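Local coordinates for protein toll-like receptor 6, Variable lymphocyte receptor B (PDB 3A79) that probably senses bacterial diacylated lipoproteins together with Toll-like receptor 2 through a horseshoe of leucine-rich repeats, here fused to a piece of a hagfish lymphocyte receptor, at residues 170-175 / 195-200; 214-219 / 242-247; 359-364 / 381-386. All coordinates share one frame; numbering follows the deposited sequence.

Contact 1 (170-175 / 195-200); sequences HLSCIL and NTTVLH. With NAG (2-acetamido-2-deoxy-beta-D-glucopyranose), chain N.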
loop_
_atom_site.group_PDB
_atom_site.type_symbol
_atom_site.label_atom_id
_atom_site.label_comp_id
_atom_site.label_asym_id
_atom_site.label_seq_id
_atom_site.Cartn_x
_atom_site.Cartn_y
_atom_site.Cartn_z
ATOM N N HIS B 170 36.764 31.396 -17.952
ATOM C CA HIS B 170 35.348 31.369 -17.608
ATOM C C HIS B 170 34.858 29.922 -17.446
ATOM O O HIS B 170 34.086 29.386 -18.251
ATOM C CB HIS B 170 34.528 32.208 -18.596
ATOM C CG HIS B 170 34.825 33.677 -18.514
ATOM N ND1 HIS B 170 35.893 34.260 -19.162
ATOM C CD2 HIS B 170 34.209 34.677 -17.837
ATOM C CE1 HIS B 170 35.916 35.555 -18.897
ATOM N NE2 HIS B 170 34.904 35.834 -18.095
ATOM N N LEU B 171 35.345 29.310 -16.372
ATOM C CA LEU B 171 35.080 27.922 -16.065
ATOM C C LEU B 171 33.622 27.663 -15.695
ATOM O O LEU B 171 32.950 28.527 -15.121
ATOM C CB LEU B 171 35.983 27.474 -14.919
ATOM C CG LEU B 171 37.465 27.334 -15.239
ATOM C CD1 LEU B 171 38.221 27.144 -13.948
ATOM C CD2 LEU B 171 37.709 26.170 -16.196
ATOM N N SER B 172 33.154 26.455 -16.018
ATOM C CA SER B 172 31.809 26.007 -15.670
ATOM C C SER B 172 31.807 24.853 -14.664
ATOM O O SER B 172 30.946 24.798 -13.776
ATOM C CB SER B 172 31.029 25.624 -16.922
ATOM O OG SER B 172 30.326 26.740 -17.425
ATOM N N CYS B 173 32.755 23.928 -14.797
ATOM C CA CYS B 173 32.923 22.919 -13.759
ATOM C C CYS B 173 34.376 22.712 -13.372
ATOM O O CYS B 173 35.247 22.568 -14.227
ATOM C CB CYS B 173 32.277 21.576 -14.134
ATOM S SG CYS B 173 32.068 20.446 -12.697
ATOM N N ILE B 174 34.615 22.727 -12.064
ATOM C CA ILE B 174 35.859 22.259 -11.477
ATOM C C ILE B 174 35.536 21.013 -10.670
ATOM O O ILE B 174 34.888 21.071 -9.626
ATOM C CB ILE B 174 36.523 23.324 -10.566
ATOM C CG1 ILE B 174 36.959 24.528 -11.401
ATOM C CG2 ILE B 174 37.726 22.735 -9.825
ATOM C CD1 ILE B 174 38.069 25.317 -10.783
ATOM N N LEU B 175 35.953 19.871 -11.188
ATOM C CA LEU B 175 35.797 18.633 -10.461
ATOM C C LEU B 175 37.120 18.362 -9.767
ATOM O O LEU B 175 38.169 18.373 -10.403
ATOM C CB LEU B 175 35.426 17.485 -11.405
ATOM C CG LEU B 175 35.430 16.151 -10.665
ATOM C CD1 LEU B 175 34.298 16.097 -9.663
ATOM C CD2 LEU B 175 35.354 15.004 -11.606
ATOM N N ASN B 195 37.073 31.273 -9.867
ATOM C CA ASN B 195 35.632 31.430 -10.064
ATOM C C ASN B 195 35.091 30.338 -10.980
ATOM O O ASN B 195 35.542 30.191 -12.116
ATOM C CB ASN B 195 35.291 32.815 -10.620
ATOM C CG ASN B 195 36.168 33.900 -10.044
ATOM O OD1 ASN B 195 37.372 33.707 -9.893
ATOM N ND2 ASN B 195 35.567 35.047 -9.709
ATOM N N THR B 196 34.140 29.557 -10.473
ATOM C CA THR B 196 33.491 28.507 -11.258
ATOM C C THR B 196 32.003 28.596 -11.055
ATOM O O THR B 196 31.549 28.971 -9.979
ATOM C CB THR B 196 33.873 27.103 -10.779
ATOM O OG1 THR B 196 35.248 27.071 -10.391
ATOM C CG2 THR B 196 33.656 26.114 -11.882
ATOM N N THR B 197 31.234 28.239 -12.072
ATOM C CA THR B 197 29.812 28.018 -11.847
ATOM C C THR B 197 29.597 26.864 -10.844
ATOM O O THR B 197 28.945 27.030 -9.804
ATOM C CB THR B 197 29.052 27.740 -13.151
ATOM O OG1 THR B 197 29.133 28.892 -13.996
ATOM C CG2 THR B 197 27.583 27.436 -12.849
ATOM N N VAL B 198 30.165 25.702 -11.141
ATOM C CA VAL B 198 30.018 24.561 -10.250
ATOM C C VAL B 198 31.351 24.140 -9.643
ATOM O O VAL B 198 32.371 24.112 -10.325
ATOM C CB VAL B 198 29.381 23.366 -10.988
ATOM C CG1 VAL B 198 29.269 22.163 -10.077
ATOM C CG2 VAL B 198 28.013 23.750 -11.533
ATOM N N LEU B 199 31.344 23.837 -8.350
ATOM C CA LEU B 199 32.488 23.187 -7.726
ATOM C C LEU B 199 32.058 21.852 -7.159
ATOM O O LEU B 199 31.243 21.804 -6.242
ATOM C CB LEU B 199 33.080 24.034 -6.607
ATOM C CG LEU B 199 34.262 23.347 -5.921
ATOM C CD1 LEU B 199 35.293 22.913 -6.940
ATOM C CD2 LEU B 199 34.883 24.268 -4.926
ATOM N N HIS B 200 32.602 20.772 -7.707
ATOM C CA HIS B 200 32.266 19.428 -7.251
ATOM C C HIS B 200 33.472 18.787 -6.583
ATOM O O HIS B 200 34.541 18.637 -7.192
ATOM C CB HIS B 200 31.809 18.561 -8.424
ATOM C CG HIS B 200 31.227 17.243 -8.014
ATOM N ND1 HIS B 200 31.380 16.721 -6.746
ATOM C CD2 HIS B 200 30.512 16.329 -8.712
ATOM C CE1 HIS B 200 30.769 15.552 -6.675
ATOM N NE2 HIS B 200 30.233 15.292 -7.854
HETATM C C1 NAG N . 36.778 35.871 -9.782
HETATM C C2 NAG N . 36.431 37.180 -10.507
HETATM C C3 NAG N . 37.649 38.099 -10.538
HETATM C C4 NAG N . 38.097 38.406 -9.118
HETATM C C5 NAG N . 38.322 37.139 -8.272
HETATM C C6 NAG N . 38.383 37.539 -6.780
HETATM C C7 NAG N . 35.282 35.984 -12.398
HETATM C C8 NAG N . 33.809 35.841 -12.127
HETATM N N2 NAG N . 35.885 37.048 -11.860
HETATM O O3 NAG N . 37.343 39.305 -11.207
HETATM O O4 NAG N . 39.267 39.197 -9.186
HETATM O O5 NAG N . 37.316 36.140 -8.478
HETATM O O6 NAG N . 38.916 36.578 -5.882
HETATM O O7 NAG N . 35.872 35.163 -13.108
#
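Strand 173-175 runs parallel to strand 198-200, with axes 5.0 Å apart and 10° between their directions, and pairs Cys173 with Val198, Ile174 with Leu199 and Leu175 with His200. Ser172 O accepts Val198 N at 2.9 Å. Further along, His200 N gives a straight bond to Ile174 O, at 3.0 Å and 167°.

Side chains alternate between two faces. On one, Leu175 and His200 lie side by side and point the same way. Each sets CG anti to its backbone N (chi1 173° for Leu175). Leu175 CD1 sits over a face of the His200 imidazole, 4.0 Å from the ring centre, a CH-pi contact. Cys173 SG touches Val198 CG1 on this same face. On the buried face Ile174 CG2 meets Leu199 CD1 at 3.8 Å. Ile174 also crosses Thr196 at about a right angle, with CG1 and CD1 lying near Thr196 OG1. That hydroxyl has its polar partner in Pro194 O. Asn195 carries a glycan through ND2.

The strands lie in the TLR6 part and are flanked by strands 150-154 and 222-229. Such stacking of one parallel strand per repeat, with aliphatic side chains turned inward, is typical of the concave side of a leucine-rich repeat solenoid.

Contact 2 (214-219 / 242-247); sequences NMSVNA and LSELTR. With NAG (2-acetamido-2-deoxy-beta-D-glucopyranose), chain M; NAG (2-acetamido-2-deoxy-beta-D-glucopyranose), chain N.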
loop_
_atom_site.group_PDB
_atom_site.type_symbol
_atom_site.label_atom_id
_atom_site.label_comp_id
_atom_site.label_asym_id
_atom_site.label_seq_id
_atom_site.Cartn_x
_atom_site.Cartn_y
_atom_site.Cartn_z
ATOM N N ASN B 214 41.833 24.518 3.956
ATOM C CA ASN B 214 41.095 25.781 3.936
ATOM C C ASN B 214 40.792 26.185 2.483
ATOM O O ASN B 214 41.689 26.607 1.752
ATOM C CB ASN B 214 41.912 26.862 4.666
ATOM C CG ASN B 214 41.096 28.114 5.015
ATOM O OD1 ASN B 214 39.875 28.133 4.885
ATOM N ND2 ASN B 214 41.793 29.167 5.482
ATOM N N MET B 215 39.537 26.041 2.057
ATOM C CA MET B 215 39.180 26.326 0.666
ATOM C C MET B 215 38.406 27.608 0.442
ATOM O O MET B 215 37.226 27.694 0.765
ATOM C CB MET B 215 38.368 25.184 0.067
ATOM C CG MET B 215 39.137 23.909 -0.042
ATOM S SD MET B 215 38.631 22.963 -1.466
ATOM C CE MET B 215 39.746 21.574 -1.281
ATOM N N SER B 216 39.059 28.592 -0.155
ATOM C CA SER B 216 38.362 29.810 -0.526
ATOM C C SER B 216 37.715 29.727 -1.912
ATOM O O SER B 216 38.189 29.017 -2.801
ATOM C CB SER B 216 39.309 31.002 -0.449
ATOM O OG SER B 216 39.770 31.161 0.878
ATOM N N VAL B 217 36.612 30.446 -2.073
ATOM C CA VAL B 217 36.014 30.652 -3.376
ATOM C C VAL B 217 35.448 32.058 -3.409
ATOM O O VAL B 217 34.962 32.548 -2.397
ATOM C CB VAL B 217 34.877 29.650 -3.653
ATOM C CG1 VAL B 217 34.180 29.981 -4.964
ATOM C CG2 VAL B 217 35.418 28.240 -3.697
ATOM N N ASN B 218 35.512 32.705 -4.566
ATOM C CA ASN B 218 34.874 34.003 -4.740
ATOM C C ASN B 218 33.479 33.835 -5.329
ATOM O O ASN B 218 32.468 33.963 -4.633
ATOM C CB ASN B 218 35.707 34.898 -5.660
ATOM C CG ASN B 218 37.092 34.338 -5.923
ATOM O OD1 ASN B 218 38.102 35.000 -5.666
ATOM N ND2 ASN B 218 37.148 33.111 -6.444
ATOM N N ALA B 219 33.433 33.545 -6.624
ATOM C CA ALA B 219 32.167 33.407 -7.326
ATOM C C ALA B 219 31.821 31.934 -7.499
ATOM O O ALA B 219 32.557 31.198 -8.156
ATOM C CB ALA B 219 32.236 34.102 -8.676
ATOM N N LEU B 242 33.243 23.603 5.316
ATOM C CA LEU B 242 32.189 24.179 4.486
ATOM C C LEU B 242 32.122 25.675 4.701
ATOM O O LEU B 242 31.771 26.433 3.796
ATOM C CB LEU B 242 30.821 23.585 4.845
ATOM C CG LEU B 242 30.353 22.242 4.305
ATOM C CD1 LEU B 242 29.113 21.788 5.051
ATOM C CD2 LEU B 242 30.053 22.363 2.848
ATOM N N SER B 243 32.445 26.081 5.923
ATOM C CA SER B 243 32.309 27.472 6.339
ATOM C C SER B 243 32.851 28.471 5.327
ATOM O O SER B 243 32.225 29.495 5.082
ATOM C CB SER B 243 32.970 27.699 7.695
ATOM O OG SER B 243 33.114 29.087 7.940
ATOM N N GLU B 244 34.003 28.175 4.735
ATOM C CA GLU B 244 34.653 29.125 3.837
ATOM C C GLU B 244 34.254 28.999 2.353
ATOM O O GLU B 244 34.367 29.960 1.594
ATOM C CB GLU B 244 36.168 29.054 4.005
ATOM C CG GLU B 244 36.894 30.337 3.623
ATOM C CD GLU B 244 36.455 31.531 4.452
ATOM O OE1 GLU B 244 36.225 31.364 5.674
ATOM O OE2 GLU B 244 36.345 32.637 3.877
ATOM N N LEU B 245 33.790 27.826 1.936
ATOM C CA LEU B 245 33.262 27.673 0.582
ATOM C C LEU B 245 31.875 28.298 0.540
ATOM O O LEU B 245 31.329 28.591 -0.519
ATOM C CB LEU B 245 33.192 26.195 0.183
ATOM C CG LEU B 245 34.523 25.441 0.112
ATOM C CD1 LEU B 245 34.314 23.944 0.173
ATOM C CD2 LEU B 245 35.286 25.805 -1.140
ATOM N N THR B 246 31.326 28.527 1.723
ATOM C CA THR B 246 29.942 28.941 1.871
ATOM C C THR B 246 29.748 30.415 2.229
ATOM O O THR B 246 28.652 30.957 2.067
ATOM C CB THR B 246 29.270 28.091 2.928
ATOM O OG1 THR B 246 28.706 26.940 2.295
ATOM C CG2 THR B 246 28.186 28.880 3.631
ATOM N N ARG B 247 30.800 31.060 2.733
ATOM C CA ARG B 247 30.747 32.498 2.974
ATOM C C ARG B 247 30.269 33.126 1.675
ATOM O O ARG B 247 30.672 32.709 0.584
ATOM C CB ARG B 247 32.105 33.049 3.424
ATOM C CG ARG B 247 32.391 32.827 4.919
ATOM C CD ARG B 247 33.688 33.478 5.385
ATOM N NE ARG B 247 33.732 34.898 5.050
ATOM C CZ ARG B 247 34.761 35.702 5.308
ATOM N NH1 ARG B 247 35.846 35.230 5.914
ATOM N NH2 ARG B 247 34.705 36.982 4.960
HETATM C C1 NAG M . 41.135 30.450 5.281
HETATM C C2 NAG M . 41.314 31.319 6.535
HETATM C C3 NAG M . 40.668 32.686 6.320
HETATM C C4 NAG M . 41.309 33.375 5.126
HETATM C C5 NAG M . 41.305 32.504 3.856
HETATM C C6 NAG M . 42.300 33.104 2.836
HETATM C C7 NAG M . 40.639 29.457 8.085
HETATM C C8 NAG M . 41.841 28.683 8.551
HETATM N N2 NAG M . 40.836 30.746 7.796
HETATM O O3 NAG M . 40.822 33.492 7.470
HETATM O O4 NAG M . 40.637 34.601 4.913
HETATM O O5 NAG M . 41.627 31.131 4.116
HETATM O O6 NAG M . 42.192 32.651 1.496
HETATM O O7 NAG M . 39.532 28.912 8.011
HETATM C C1 NAG N . 36.778 35.871 -9.782
HETATM C C2 NAG N . 36.431 37.180 -10.507
HETATM C C3 NAG N . 37.649 38.099 -10.538
HETATM C C4 NAG N . 38.097 38.406 -9.118
HETATM C C5 NAG N . 38.322 37.139 -8.272
HETATM C C6 NAG N . 38.383 37.539 -6.780
HETATM C C7 NAG N . 35.282 35.984 -12.398
HETATM C C8 NAG N . 33.809 35.841 -12.127
HETATM N N2 NAG N . 35.885 37.048 -11.860
HETATM O O3 NAG N . 37.343 39.305 -11.207
HETATM O O4 NAG N . 39.267 39.197 -9.186
HETATM O O5 NAG N . 37.316 36.140 -8.478
HETATM O O6 NAG N . 38.916 36.578 -5.882
HETATM O O7 NAG N . 35.872 35.163 -13.108
#
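Leu245 turns CG anti to its own carbonyl carbon (chi1 -63°), and Val217 turns CG1 anti to its backbone N (chi1 174°), which places CG2 beside that N. Leu245 CD2 and Val217 CG2 meet at 3.5 Å, the two side chains crossing obliquely. The same Leu245 CD2 methyl lies 3.4 Å from Met215 CB. It also rests near Met215 O, so one leucine methyl touches a backbone carbonyl and two apolar side chains. The rest of Met215 leads away from the helix.

No hydrogen bond joins the two segments. Strand 214-217 runs nearly parallel to helix 242-246, at 11° and with axes 6.6 Å apart, and the helix lies against it through Leu245 and Glu244. Both elements belong to the TLR6 part of the leucine-rich repeat solenoid. In sequence they flank strand 222-229 of the concave side, and Leu245 and Leu242 also touch Leu223 of that strand. Strand 214-220 in turn pairs with strand 190-196, and Met215 and Val217 both touch Ile193 there.

Glu244 takes part through its stem. Glu244 CB lies 3.7 Å from Met215 O, and its CG lies near Asn214 OD1. The carboxylate turns to Arg247, with Glu244 OE2 3.3 Å from Arg247 NH1 in a salt bridge. Asn214 carries a glycan through ND2. O6 of this sugar shares a 2.9 Å hydrogen bond with Ser216 OG.

Contact 3 (359-364 / 381-386); sequences NFTQNV and TLILQR. With NAG (2-acetamido-2-deoxy-beta-D-glucopyranose), chain G; NAG (2-acetamido-2-deoxy-beta-D-glucopyranose), chain C.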
loop_
_atom_site.group_PDB
_atom_site.type_symbol
_atom_site.label_atom_id
_atom_site.label_comp_id
_atom_site.label_asym_id
_atom_site.label_seq_id
_atom_site.Cartn_x
_atom_site.Cartn_y
_atom_site.Cartn_z
ATOM N N ASN B 359 6.377 18.058 -1.730
ATOM C CA ASN B 359 6.552 16.919 -2.623
ATOM C C ASN B 359 7.125 15.763 -1.826
ATOM O O ASN B 359 8.327 15.689 -1.610
ATOM C CB ASN B 359 7.479 17.303 -3.789
ATOM C CG ASN B 359 7.792 16.134 -4.735
ATOM O OD1 ASN B 359 7.435 14.987 -4.477
ATOM N ND2 ASN B 359 8.486 16.445 -5.842
ATOM N N PHE B 360 6.246 14.880 -1.364
ATOM C CA PHE B 360 6.658 13.694 -0.624
ATOM C C PHE B 360 6.436 12.443 -1.453
ATOM O O PHE B 360 5.598 11.608 -1.117
ATOM C CB PHE B 360 5.895 13.593 0.695
ATOM C CG PHE B 360 6.072 14.793 1.582
ATOM C CD1 PHE B 360 5.066 15.737 1.707
ATOM C CD2 PHE B 360 7.256 14.987 2.277
ATOM C CE1 PHE B 360 5.229 16.840 2.524
ATOM C CE2 PHE B 360 7.427 16.089 3.095
ATOM C CZ PHE B 360 6.413 17.018 3.219
ATOM N N THR B 361 7.195 12.324 -2.540
ATOM C CA THR B 361 7.053 11.205 -3.469
ATOM C C THR B 361 7.680 9.921 -2.939
ATOM O O THR B 361 8.751 9.936 -2.329
ATOM C CB THR B 361 7.683 11.515 -4.852
ATOM O OG1 THR B 361 6.738 12.196 -5.681
ATOM C CG2 THR B 361 8.083 10.232 -5.542
ATOM N N GLN B 362 6.998 8.809 -3.178
ATOM C CA GLN B 362 7.553 7.492 -2.912
ATOM C C GLN B 362 8.046 7.303 -1.480
ATOM O O GLN B 362 9.208 6.993 -1.240
ATOM C CB GLN B 362 8.674 7.182 -3.899
ATOM C CG GLN B 362 9.109 5.724 -3.885
ATOM C CD GLN B 362 10.108 5.418 -4.975
ATOM O OE1 GLN B 362 9.958 5.872 -6.107
ATOM N NE2 GLN B 362 11.138 4.653 -4.640
ATOM N N ASN B 363 7.150 7.483 -0.524
ATOM C CA ASN B 363 7.451 7.123 0.844
ATOM C C ASN B 363 6.452 6.071 1.264
ATOM O O ASN B 363 6.037 5.252 0.455
ATOM C CB ASN B 363 7.351 8.346 1.752
ATOM C CG ASN B 363 8.269 9.455 1.320
ATOM O OD1 ASN B 363 7.828 10.581 1.103
ATOM N ND2 ASN B 363 9.557 9.144 1.176
ATOM N N VAL B 364 6.052 6.106 2.524
ATOM C CA VAL B 364 5.020 5.215 3.016
ATOM C C VAL B 364 3.995 6.022 3.823
ATOM O O VAL B 364 3.575 5.607 4.904
ATOM C CB VAL B 364 5.627 4.061 3.846
ATOM C CG1 VAL B 364 4.648 2.879 3.920
ATOM C CG2 VAL B 364 6.964 3.610 3.232
ATOM N N THR B 381 0.855 23.666 -3.932
ATOM C CA THR B 381 1.017 22.406 -4.624
ATOM C C THR B 381 1.505 21.360 -3.645
ATOM O O THR B 381 2.549 21.511 -3.027
ATOM C CB THR B 381 2.014 22.542 -5.779
ATOM O OG1 THR B 381 1.587 23.594 -6.657
ATOM C CG2 THR B 381 2.116 21.227 -6.548
ATOM N N LEU B 382 0.731 20.302 -3.491
ATOM C CA LEU B 382 1.118 19.205 -2.624
ATOM C C LEU B 382 1.187 17.924 -3.451
ATOM O O LEU B 382 0.311 17.659 -4.266
ATOM C CB LEU B 382 0.124 19.065 -1.468
ATOM C CG LEU B 382 0.199 17.778 -0.650
ATOM C CD1 LEU B 382 1.337 17.840 0.350
ATOM C CD2 LEU B 382 -1.122 17.562 0.052
ATOM N N ILE B 383 2.241 17.143 -3.247
ATOM C CA ILE B 383 2.474 15.938 -4.033
ATOM C C ILE B 383 2.700 14.733 -3.127
ATOM O O ILE B 383 3.663 14.685 -2.364
ATOM C CB ILE B 383 3.679 16.114 -4.979
ATOM C CG1 ILE B 383 3.503 17.375 -5.824
ATOM C CG2 ILE B 383 3.841 14.903 -5.868
ATOM C CD1 ILE B 383 4.526 17.520 -6.898
ATOM N N LEU B 384 1.805 13.760 -3.225
ATOM C CA LEU B 384 1.858 12.567 -2.394
ATOM C C LEU B 384 1.946 11.282 -3.243
ATOM O O LEU B 384 1.647 10.178 -2.779
ATOM C CB LEU B 384 0.653 12.565 -1.447
ATOM C CG LEU B 384 0.773 13.699 -0.415
ATOM C CD1 LEU B 384 -0.563 14.121 0.138
ATOM C CD2 LEU B 384 1.707 13.308 0.733
ATOM N N GLN B 385 2.381 11.441 -4.488
ATOM C CA GLN B 385 2.516 10.326 -5.417
ATOM C C GLN B 385 3.401 9.183 -4.919
ATOM O O GLN B 385 4.508 9.393 -4.444
ATOM C CB GLN B 385 3.044 10.831 -6.755
ATOM C CG GLN B 385 3.800 9.790 -7.538
ATOM C CD GLN B 385 3.995 10.201 -8.981
ATOM O OE1 GLN B 385 4.572 9.456 -9.784
ATOM N NE2 GLN B 385 3.503 11.392 -9.326
ATOM N N ARG B 386 2.900 7.966 -5.053
ATOM C CA ARG B 386 3.641 6.755 -4.697
ATOM C C ARG B 386 3.729 6.515 -3.192
ATOM O O ARG B 386 4.800 6.243 -2.656
ATOM C CB ARG B 386 5.027 6.720 -5.354
ATOM C CG ARG B 386 5.153 5.723 -6.504
ATOM C CD ARG B 386 6.379 5.994 -7.349
ATOM N NE ARG B 386 6.278 7.298 -7.999
ATOM C CZ ARG B 386 7.320 8.071 -8.297
ATOM N NH1 ARG B 386 8.550 7.671 -7.994
ATOM N NH2 ARG B 386 7.137 9.250 -8.886
HETATM C C1 NAG G . 8.837 15.314 -6.673
HETATM C C2 NAG G . 9.155 15.888 -8.056
HETATM C C3 NAG G . 9.828 14.896 -9.008
HETATM C C4 NAG G . 10.887 14.017 -8.337
HETATM C C5 NAG G . 10.413 13.542 -6.965
HETATM C C6 NAG G . 11.550 12.871 -6.216
HETATM C C7 NAG G . 7.720 17.656 -8.947
HETATM C C8 NAG G . 6.463 17.973 -9.712
HETATM N N2 NAG G . 7.935 16.363 -8.683
HETATM O O3 NAG G . 10.391 15.587 -10.110
HETATM O O4 NAG G . 11.179 12.930 -9.213
HETATM O O5 NAG G . 9.956 14.618 -6.174
HETATM O O6 NAG G . 12.685 13.705 -6.294
HETATM O O7 NAG G . 8.485 18.561 -8.596
HETATM C C1 NAG C . 12.598 12.726 -9.406
HETATM C C2 NAG C . 12.901 11.223 -9.526
HETATM C C3 NAG C . 14.302 10.961 -10.057
HETATM C C4 NAG C . 14.493 11.715 -11.368
HETATM C C5 NAG C . 14.293 13.203 -11.095
HETATM C C6 NAG C . 14.383 14.032 -12.369
HETATM C C7 NAG C . 11.693 9.655 -8.127
HETATM C C8 NAG C . 11.711 8.818 -6.870
HETATM N N2 NAG C . 12.718 10.491 -8.288
HETATM O O3 NAG C . 14.543 9.571 -10.161
HETATM O O4 NAG C . 15.782 11.448 -11.892
HETATM O O5 NAG C . 13.024 13.467 -10.532
HETATM O O6 NAG C . 13.256 13.767 -13.178
HETATM O O7 NAG C . 10.766 9.572 -8.948
#
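Arg386 NH1 is held by two acceptors, with Gln362 OE1 at 3.0 Å. O7 of a glycan's second NAG lies 3.1 Å from Arg386 NH1 in a nearly straight bond (170°). NH1 lies in the carbonyl plane of the Gln362 amide, while OE1 is tilted from the guanidinium plane. Gln362 CG is anti to its backbone N (chi1 -168°), and the extended chain beyond carries the amide to the guanidinium. Arg386 NH2 bonds to Gln385 OE1 at 2.7 Å, from above that amide plane. Thr361 CG2 lies over one face of the Arg386 guanidinium, toward its rim, 3.4 Å above the plane. An alanine at Arg386 would probably leave Gln362 OE1 and the sugar O7 without this donor and Thr361 CG2 without its flat partner.

The backbones join through Phe360 N to Ile383 O at 2.8 Å and Gln362 N to Gln385 O at 2.9 Å. The glycan grows from Asn359 ND2. Thr361 OG1 donates to Asn359 OD1 at 3.1 Å, within an Asn-X-Thr sequon. Ile383 CD1 packs against the first sugar's acetyl group.

Phe360 CB meets Leu384 CD2. This stacking of equivalent positions, with Asn363 against Asn387, is typical of successive leucine-rich repeats of the LxxLxLxxNxL type.

All three contacts lie in the TLR6 part of the fusion. Contacts 1 and 3 each join neighbouring repeats of the parallel solenoid, but their centres are 33 Å apart. Contact 1 is partly buried and rests on strand pairing and apolar packing. Contact 3 is more buried, yet the side carrying Gln362 and Arg386 is polar and shared with a glycan, and another protein chain packs against it. Contact 2 is partly buried too, and it differs in joining a strand to a helix by packing, with no hydrogen bond between them. Contacts 1 and 2 touch: Thr196 N probably bonds to Ala219 O, and Leu199 CD2 meets Leu245 CD2. A glycosylated asparagine occurs in each contact.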